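Local coordinates for actin-related protein 8 (PDB 4FO0) that binds ATP, has low basal ATPase activity without polymerizing, and is a proposed core component of the INO80 chromatin-remodeling complex, at residues Ser14-Val19 with Gly30-Asp34; His42-His48 with Cys148-Pro154; Tyr501-Val506 with Ile536-Ile542. All coordinates share one frame; numbering follows the deposited sequence.

Contact 1 of 3, residues Ser14-Val19 with Gly30-Asp34; sequences SNFIIV and GRATD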
# COMPACT_ATOMS: atom_id res chain seq x y z
N SER A 14 11.94 21.15 13.25
CA SER A 14 11.32 20.16 12.39
C SER A 14 11.67 20.35 10.91
O SER A 14 11.24 19.57 10.06
CB SER A 14 9.80 20.13 12.60
OG SER A 14 9.22 21.39 12.30
N ASN A 15 12.43 21.39 10.60
CA ASN A 15 12.87 21.61 9.23
C ASN A 15 14.08 20.75 8.96
O ASN A 15 14.46 20.55 7.80
CB ASN A 15 13.19 23.08 8.97
CG ASN A 15 13.47 23.37 7.48
OD1 ASN A 15 12.58 23.21 6.63
ND2 ASN A 15 14.69 23.81 7.16
N PHE A 16 14.68 20.23 10.03
CA PHE A 16 15.88 19.43 9.92
C PHE A 16 15.65 17.98 10.29
O PHE A 16 16.59 17.22 10.52
CB PHE A 16 16.99 20.06 10.76
CG PHE A 16 17.44 21.35 10.21
CD1 PHE A 16 18.38 21.39 9.20
CD2 PHE A 16 16.85 22.54 10.63
CE1 PHE A 16 18.77 22.59 8.65
CE2 PHE A 16 17.24 23.74 10.09
CZ PHE A 16 18.20 23.77 9.09
N ILE A 17 14.39 17.59 10.30
CA ILE A 17 14.04 16.21 10.52
C ILE A 17 13.35 15.64 9.29
O ILE A 17 12.29 16.12 8.88
CB ILE A 17 13.16 16.09 11.74
CG1 ILE A 17 13.99 16.48 12.98
CG2 ILE A 17 12.58 14.69 11.84
CD1 ILE A 17 13.19 16.61 14.24
N ILE A 18 13.98 14.65 8.66
CA ILE A 18 13.38 13.98 7.50
C ILE A 18 12.52 12.79 7.94
O ILE A 18 12.98 11.91 8.67
CB ILE A 18 14.42 13.44 6.52
CG1 ILE A 18 15.28 14.57 5.97
CG2 ILE A 18 13.72 12.74 5.38
CD1 ILE A 18 14.50 15.58 5.20
N VAL A 19 11.26 12.78 7.51
CA VAL A 19 10.36 11.68 7.84
C VAL A 19 10.21 10.73 6.65
O VAL A 19 9.85 11.15 5.54
CB VAL A 19 8.99 12.19 8.32
CG1 VAL A 19 8.04 11.03 8.56
CG2 VAL A 19 9.17 13.00 9.59
N GLY A 30 9.69 13.39 3.28
CA GLY A 30 9.67 14.85 3.38
C GLY A 30 10.20 15.37 4.69
O GLY A 30 10.49 14.59 5.60
N ARG A 31 10.35 16.69 4.80
CA ARG A 31 10.69 17.32 6.08
C ARG A 31 9.47 17.27 6.99
O ARG A 31 8.32 17.36 6.53
CB ARG A 31 11.07 18.79 5.89
CG ARG A 31 12.25 19.04 5.01
CD ARG A 31 12.34 20.51 4.68
NE ARG A 31 13.25 20.75 3.56
CZ ARG A 31 14.53 21.10 3.69
NH1 ARG A 31 15.07 21.25 4.90
NH2 ARG A 31 15.27 21.31 2.61
N ALA A 32 9.71 17.15 8.29
CA ALA A 32 8.61 17.16 9.25
C ALA A 32 7.76 18.44 9.17
O ALA A 32 6.65 18.49 9.67
CB ALA A 32 9.15 16.96 10.66
N THR A 33 8.29 19.47 8.51
CA THR A 33 7.54 20.71 8.32
C THR A 33 6.70 20.73 7.05
O THR A 33 5.76 21.52 6.95
CB THR A 33 8.48 21.95 8.33
OG1 THR A 33 9.58 21.74 7.43
CG2 THR A 33 9.01 22.17 9.72
N ASP A 34 7.04 19.89 6.08
CA ASP A 34 6.25 19.84 4.85
C ASP A 34 4.81 19.44 5.19
O ASP A 34 4.56 18.67 6.12
CB ASP A 34 6.89 18.90 3.82
CG ASP A 34 8.28 19.38 3.36
OD1 ASP A 34 8.54 20.61 3.41
OD2 ASP A 34 9.12 18.55 2.94

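Contact 2 of 3, residues His42-His48 with Cys148-Pro154; sequences HVIARRH and CYNIHWP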
# COMPACT_ATOMS: atom_id res chain seq x y z
N HIS A 42 8.39 3.56 -5.58
CA HIS A 42 9.54 3.04 -4.87
C HIS A 42 10.21 1.95 -5.70
O HIS A 42 10.11 0.75 -5.39
CB HIS A 42 9.08 2.52 -3.53
CG HIS A 42 10.19 2.26 -2.58
ND1 HIS A 42 10.61 1.00 -2.25
CD2 HIS A 42 10.99 3.12 -1.90
CE1 HIS A 42 11.62 1.08 -1.41
NE2 HIS A 42 11.86 2.36 -1.17
N VAL A 43 10.88 2.38 -6.76
CA VAL A 43 11.37 1.48 -7.80
C VAL A 43 12.63 2.06 -8.44
O VAL A 43 12.84 3.28 -8.43
CB VAL A 43 10.31 1.28 -8.89
CG1 VAL A 43 9.98 2.62 -9.54
CG2 VAL A 43 10.77 0.25 -9.95
N ILE A 44 13.46 1.19 -9.00
CA ILE A 44 14.70 1.63 -9.62
C ILE A 44 15.02 0.79 -10.85
O ILE A 44 14.85 -0.44 -10.86
CB ILE A 44 15.89 1.58 -8.62
CG1 ILE A 44 17.19 1.97 -9.33
CG2 ILE A 44 16.07 0.19 -8.04
CD1 ILE A 44 18.36 2.15 -8.41
N ALA A 45 15.47 1.46 -11.90
CA ALA A 45 15.94 0.76 -13.10
C ALA A 45 17.46 0.82 -13.13
O ALA A 45 18.06 1.89 -12.99
CB ALA A 45 15.36 1.38 -14.35
N ARG A 46 18.08 -0.34 -13.32
CA ARG A 46 19.52 -0.42 -13.35
C ARG A 46 19.94 -0.91 -14.71
O ARG A 46 19.37 -1.88 -15.23
CB ARG A 46 20.02 -1.36 -12.27
CG ARG A 46 20.03 -0.74 -10.89
CD ARG A 46 20.94 -1.51 -9.98
NE ARG A 46 21.07 -0.90 -8.65
CZ ARG A 46 21.84 0.15 -8.38
NH1 ARG A 46 22.53 0.75 -9.34
NH2 ARG A 46 21.89 0.61 -7.13
N ARG A 47 20.94 -0.23 -15.29
CA ARG A 47 21.43 -0.59 -16.61
C ARG A 47 22.16 -1.92 -16.56
O ARG A 47 22.59 -2.36 -15.50
CB ARG A 47 22.36 0.48 -17.18
CG ARG A 47 22.62 0.31 -18.68
CD ARG A 47 23.55 1.37 -19.23
NE ARG A 47 22.88 2.27 -20.16
CZ ARG A 47 22.67 2.00 -21.45
NH1 ARG A 47 23.08 0.84 -21.96
NH2 ARG A 47 22.05 2.88 -22.22
N HIS A 48 22.27 -2.57 -17.72
CA HIS A 48 23.14 -3.72 -17.85
C HIS A 48 24.57 -3.23 -17.96
O HIS A 48 24.81 -2.10 -18.39
CB HIS A 48 22.78 -4.52 -19.09
CG HIS A 48 21.48 -5.23 -18.98
ND1 HIS A 48 20.70 -5.16 -17.85
CD2 HIS A 48 20.82 -6.03 -19.85
CE1 HIS A 48 19.61 -5.88 -18.03
NE2 HIS A 48 19.66 -6.43 -19.23
N CYS A 148 17.95 -1.81 -22.09
CA CYS A 148 18.78 -2.73 -21.34
C CYS A 148 18.81 -2.29 -19.89
O CYS A 148 19.83 -1.82 -19.38
CB CYS A 148 20.20 -2.78 -21.94
SG CYS A 148 20.91 -1.13 -22.29
N TYR A 149 17.67 -2.43 -19.24
CA TYR A 149 17.58 -2.10 -17.82
C TYR A 149 16.80 -3.17 -17.10
O TYR A 149 15.76 -3.64 -17.60
CB TYR A 149 16.93 -0.73 -17.63
CG TYR A 149 17.84 0.43 -17.99
CD1 TYR A 149 18.08 0.77 -19.32
CD2 TYR A 149 18.46 1.19 -17.00
CE1 TYR A 149 18.89 1.83 -19.65
CE2 TYR A 149 19.28 2.26 -17.33
CZ TYR A 149 19.50 2.57 -18.66
OH TYR A 149 20.32 3.62 -18.99
N ASN A 150 17.30 -3.58 -15.94
CA ASN A 150 16.51 -4.42 -15.04
C ASN A 150 15.69 -3.53 -14.12
O ASN A 150 16.16 -2.47 -13.69
CB ASN A 150 17.38 -5.36 -14.22
CG ASN A 150 18.13 -6.36 -15.08
OD1 ASN A 150 17.65 -6.77 -16.14
ND2 ASN A 150 19.30 -6.76 -14.62
N ILE A 151 14.46 -3.96 -13.84
CA ILE A 151 13.57 -3.20 -12.97
C ILE A 151 13.48 -3.86 -11.60
O ILE A 151 13.19 -5.06 -11.50
CB ILE A 151 12.17 -3.10 -13.58
CG1 ILE A 151 12.26 -2.50 -14.98
CG2 ILE A 151 11.25 -2.29 -12.67
CD1 ILE A 151 12.80 -1.10 -15.01
N HIS A 152 13.73 -3.06 -10.56
CA HIS A 152 13.72 -3.56 -9.19
C HIS A 152 12.80 -2.76 -8.27
O HIS A 152 12.90 -1.53 -8.17
CB HIS A 152 15.14 -3.61 -8.60
CG HIS A 152 16.07 -4.51 -9.36
ND1 HIS A 152 17.06 -4.03 -10.20
CD2 HIS A 152 16.15 -5.86 -9.43
CE1 HIS A 152 17.70 -5.04 -10.74
NE2 HIS A 152 17.17 -6.16 -10.29
N TRP A 153 11.91 -3.49 -7.61
CA TRP A 153 11.12 -2.95 -6.51
C TRP A 153 11.71 -3.52 -5.23
O TRP A 153 11.50 -4.69 -4.92
CB TRP A 153 9.68 -3.41 -6.63
CG TRP A 153 8.96 -2.93 -7.84
CD1 TRP A 153 8.88 -3.56 -9.05
CD2 TRP A 153 8.17 -1.73 -7.96
NE1 TRP A 153 8.10 -2.82 -9.92
CE2 TRP A 153 7.66 -1.70 -9.28
CE3 TRP A 153 7.86 -0.69 -7.08
CZ2 TRP A 153 6.85 -0.66 -9.73
CZ3 TRP A 153 7.05 0.35 -7.54
CH2 TRP A 153 6.55 0.36 -8.85
N PRO A 154 12.46 -2.70 -4.48
CA PRO A 154 13.17 -3.13 -3.27
C PRO A 154 12.23 -3.66 -2.20
O PRO A 154 12.66 -4.34 -1.27
CB PRO A 154 13.83 -1.85 -2.79
CG PRO A 154 13.96 -1.01 -4.00
CD PRO A 154 12.74 -1.30 -4.81

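Contact 3 of 3, residues Tyr501-Val506 with Ile536-Ile542; sequences YSSILV and IENVDVI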
# COMPACT_ATOMS: atom_id res chain seq x y z
N TYR A 501 -13.63 -1.94 19.29
CA TYR A 501 -14.83 -2.09 18.46
C TYR A 501 -15.40 -0.72 18.15
O TYR A 501 -15.87 -0.48 17.05
CB TYR A 501 -15.93 -2.92 19.13
CG TYR A 501 -15.62 -4.39 19.30
CD1 TYR A 501 -15.60 -5.25 18.22
CD2 TYR A 501 -15.36 -4.92 20.56
CE1 TYR A 501 -15.32 -6.61 18.38
CE2 TYR A 501 -15.08 -6.26 20.74
CZ TYR A 501 -15.06 -7.11 19.65
OH TYR A 501 -14.77 -8.44 19.84
N SER A 502 -15.25 0.18 19.08
CA SER A 502 -15.90 1.44 18.98
C SER A 502 -15.16 2.36 18.02
O SER A 502 -15.68 3.34 17.57
CB SER A 502 -16.01 2.03 20.37
OG SER A 502 -15.42 3.30 20.45
N SER A 503 -13.93 2.01 17.72
CA SER A 503 -13.09 2.83 16.86
C SER A 503 -12.17 2.01 15.95
O SER A 503 -11.15 1.48 16.39
CB SER A 503 -12.24 3.78 17.71
OG SER A 503 -11.38 4.56 16.90
N ILE A 504 -12.54 1.93 14.68
CA ILE A 504 -11.69 1.28 13.68
C ILE A 504 -11.20 2.27 12.62
O ILE A 504 -11.98 2.81 11.83
CB ILE A 504 -12.41 0.11 13.01
CG1 ILE A 504 -12.84 -0.90 14.08
CG2 ILE A 504 -11.51 -0.55 12.00
CD1 ILE A 504 -14.18 -1.56 13.81
N LEU A 505 -9.90 2.54 12.64
CA LEU A 505 -9.31 3.49 11.72
C LEU A 505 -8.78 2.76 10.49
O LEU A 505 -8.05 1.77 10.61
CB LEU A 505 -8.19 4.23 12.40
CG LEU A 505 -7.38 5.18 11.54
CD1 LEU A 505 -8.31 6.23 10.95
CD2 LEU A 505 -6.24 5.79 12.36
N VAL A 506 -9.14 3.25 9.31
CA VAL A 506 -8.65 2.64 8.09
C VAL A 506 -7.76 3.56 7.27
O VAL A 506 -8.15 4.65 6.84
CB VAL A 506 -9.77 2.07 7.22
CG1 VAL A 506 -9.17 1.50 5.94
CG2 VAL A 506 -10.50 1.00 7.99
N ILE A 536 -22.05 -1.54 23.48
CA ILE A 536 -21.32 -0.44 22.82
C ILE A 536 -22.22 0.51 22.04
O ILE A 536 -23.05 0.07 21.24
CB ILE A 536 -20.23 -0.97 21.89
CG1 ILE A 536 -18.87 -0.86 22.56
CG2 ILE A 536 -20.22 -0.20 20.58
CD1 ILE A 536 -17.73 -1.32 21.68
N GLU A 537 -22.07 1.80 22.28
CA GLU A 537 -23.01 2.80 21.76
C GLU A 537 -23.04 2.91 20.24
O GLU A 537 -24.11 2.98 19.64
CB GLU A 537 -22.71 4.17 22.37
CG GLU A 537 -21.38 4.27 23.07
CD GLU A 537 -20.78 5.66 22.99
OE1 GLU A 537 -21.54 6.64 23.11
OE2 GLU A 537 -19.55 5.77 22.80
N ASN A 538 -21.87 2.94 19.61
CA ASN A 538 -21.78 2.63 18.19
C ASN A 538 -20.41 2.13 17.76
O ASN A 538 -19.40 2.43 18.39
CB ASN A 538 -22.18 3.85 17.36
CG ASN A 538 -21.56 5.13 17.87
OD1 ASN A 538 -20.37 5.39 17.66
ND2 ASN A 538 -22.36 5.95 18.53
N VAL A 539 -20.38 1.39 16.65
CA VAL A 539 -19.13 1.03 16.01
C VAL A 539 -18.80 2.16 15.05
O VAL A 539 -19.61 2.50 14.19
CB VAL A 539 -19.26 -0.29 15.25
CG1 VAL A 539 -18.09 -0.49 14.29
CG2 VAL A 539 -19.38 -1.45 16.22
N ASP A 540 -17.63 2.75 15.19
CA ASP A 540 -17.25 3.86 14.33
C ASP A 540 -16.06 3.51 13.43
O ASP A 540 -14.96 3.25 13.91
CB ASP A 540 -16.96 5.11 15.15
CG ASP A 540 -17.12 6.38 14.34
OD1 ASP A 540 -17.94 6.37 13.40
OD2 ASP A 540 -16.43 7.38 14.65
N VAL A 541 -16.30 3.49 12.12
CA VAL A 541 -15.22 3.31 11.17
C VAL A 541 -14.78 4.66 10.61
O VAL A 541 -15.59 5.41 10.07
CB VAL A 541 -15.61 2.36 10.03
CG1 VAL A 541 -14.50 2.29 9.01
CG2 VAL A 541 -15.87 0.97 10.58
N ILE A 542 -13.50 4.97 10.77
CA ILE A 542 -12.96 6.25 10.31
C ILE A 542 -12.07 6.01 9.11
O ILE A 542 -11.14 5.20 9.18
CB ILE A 542 -12.12 6.95 11.42
CG1 ILE A 542 -13.00 7.30 12.62
CG2 ILE A 542 -11.39 8.16 10.89
CD1 ILE A 542 -13.19 6.12 13.56

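Contact 1 of 3, residues Ser14-Val19 with Gly30-Asp34
Arg31 reaches from its strand to Asn15, and the two side chains run side by side with amide and guanidinium planes only 8° apart. From CB, which lies 4.2 Å from Ile17 O, the chain leaves with CG beside its own backbone N (chi1 -60°) and then extends. CG touches the methyl Ile18 CD1, CD passes 3.3 Å from Asn15 OD1, and at the tip NH1 donates to Asn15 O (3.0 Å), which lies at the edge of the guanidinium and in its plane. NH1 also bonds Tyr199 OH, and NH2 makes a weak bond to Leu189 O. Thr33 OG1 adds a weak bond to Asn15 OD1. The backbones pair antiparallel: Val19 N meets Gly30 O at 2.7 Å, Gly30 N returns to Val19 O, and past the non-hydrogen-bonded pair Ile18-Arg31, Ala32 N bonds Ile17 O at 2.8 Å. There the second strand gives way to a type I turn, Arg31 to Asp34, whose Asp34 OD2 takes Arg31 N from above the carboxylate plane. The contact spans the beta hairpin of strands 17-21 and 26-31; strand 200-205 pairs with the first of these, and helix 553-563 packs on Ile17 and Ala32.

Contact 2 of 3, residues His42-His48 with Cys148-Pro154
Val43 sits over the face of the Trp153 indole, its CB 3.6 Å from the centroid of the six-membered ring and 10° off the ring normal, a CH-pi contact. With an alanine in place of Trp153, Val43 would probably lose its aromatic cover and a gap is likely to open beside Leu141 of helix 138-141. Val43 CG2, anti to the backbone N while CG1 takes the hindered site between N and C (chi1 60°), also reaches Ile151 CG2 at 3.8 Å. On the same face Ala45 CB packs on Ile151 CD1 at 3.6 Å. Trp153 also lies close to Thr25, an ATP-site residue whose backbone hydrogen-bonds that of His42. Strands 44-47 and 149-152 pair antiparallel within the mixed sheet of the actin fold that also holds the 17-21/26-31 hairpin; the hydrogen-bonded pairs are Ile44-His152 and Arg46-Asn150, with Arg46 N to Asn150 O at 2.9 Å. On the other face Ile44 CG2 touches His152 CB, while Arg46 turns to a salt bridge with Asp176. Toward the polar end, Arg47 CA sits over the face of the Tyr149 ring, 3.9 Å from its centroid. Arg47 NE, brought back by a bend at chi3 (-113°), makes a weak bond to Tyr149 OH at 3.1 Å, and that hydroxyl also bonds Pro132 O. His48 N closes the pairing on Cys148 O at 3.0 Å, reaching it from above the carbonyl plane.

Contact 3 of 3, residues Tyr501-Val506 with Ile536-Ile542
Three backbone hydrogen bonds carry the parallel pairing of Ile504-Val506 with Asp540-Ile542. Ile504 takes two of them, its N meeting Asp540 O at 2.9 Å in a nearly straight bond (173°) and its O receiving Ile542 N at 2.8 Å. Val506 N continues the pattern to Ile542 O, whereas Asp540 N reaches Ser502 O in a longer, bent bond (3.1 Å), from well above the carbonyl plane. Val541 CA adds a CA-H...O contact to Ile504 O at 3.3 Å. The apolar contacts fall on both faces. Leu505 CD1 crosses to Ile542 CG2 at 3.6 Å; with CG anti to the backbone N (chi1 175°) and chi2 at 59°, CD1 is turned toward the neighbouring strand. On the other face Ile504 CD1 meets Val539 CG1 at 4.1 Å. Helix 516-527 covers Val506 and Val539 on this side. At the helical end Ile536 CD1 touches Tyr501 CB at 3.5 Å. Among polar side chains, Ser503 OG hydrogen-bonds Thr248 OG1 of strand 247-253. Two parallel strands, joined through helices 516-527 and 530-535, make a beta-alpha-beta crossover at the outer edge of a sheet in the actin-type ATPase fold, with Val506 beside Val253 of the ATP site.

How the contacts relate
The contacts follow one another along the chain, each closing before the next opens. Contacts 1 and 2 share one mixed sheet: strands 26-31 and 38-47 are consecutive in sequence and neighbours in it, yet the contact centres lie about 28 Å apart and the nearest atoms about 11 Å. Contact 3 belongs to a second sheet, whose strand 247-253 leads into the ATP-binding residues Asp252 to Asp255. Its centre is about 32 Å from that of contact 1 and about 42 Å from that of contact 2, across the chain's centre. Contacts 2 and 3 approach the nucleotide from two different sheets, the side chains of His42 and Val506 about 7 and 10 Å from ATP, while contact 1 lies away from it.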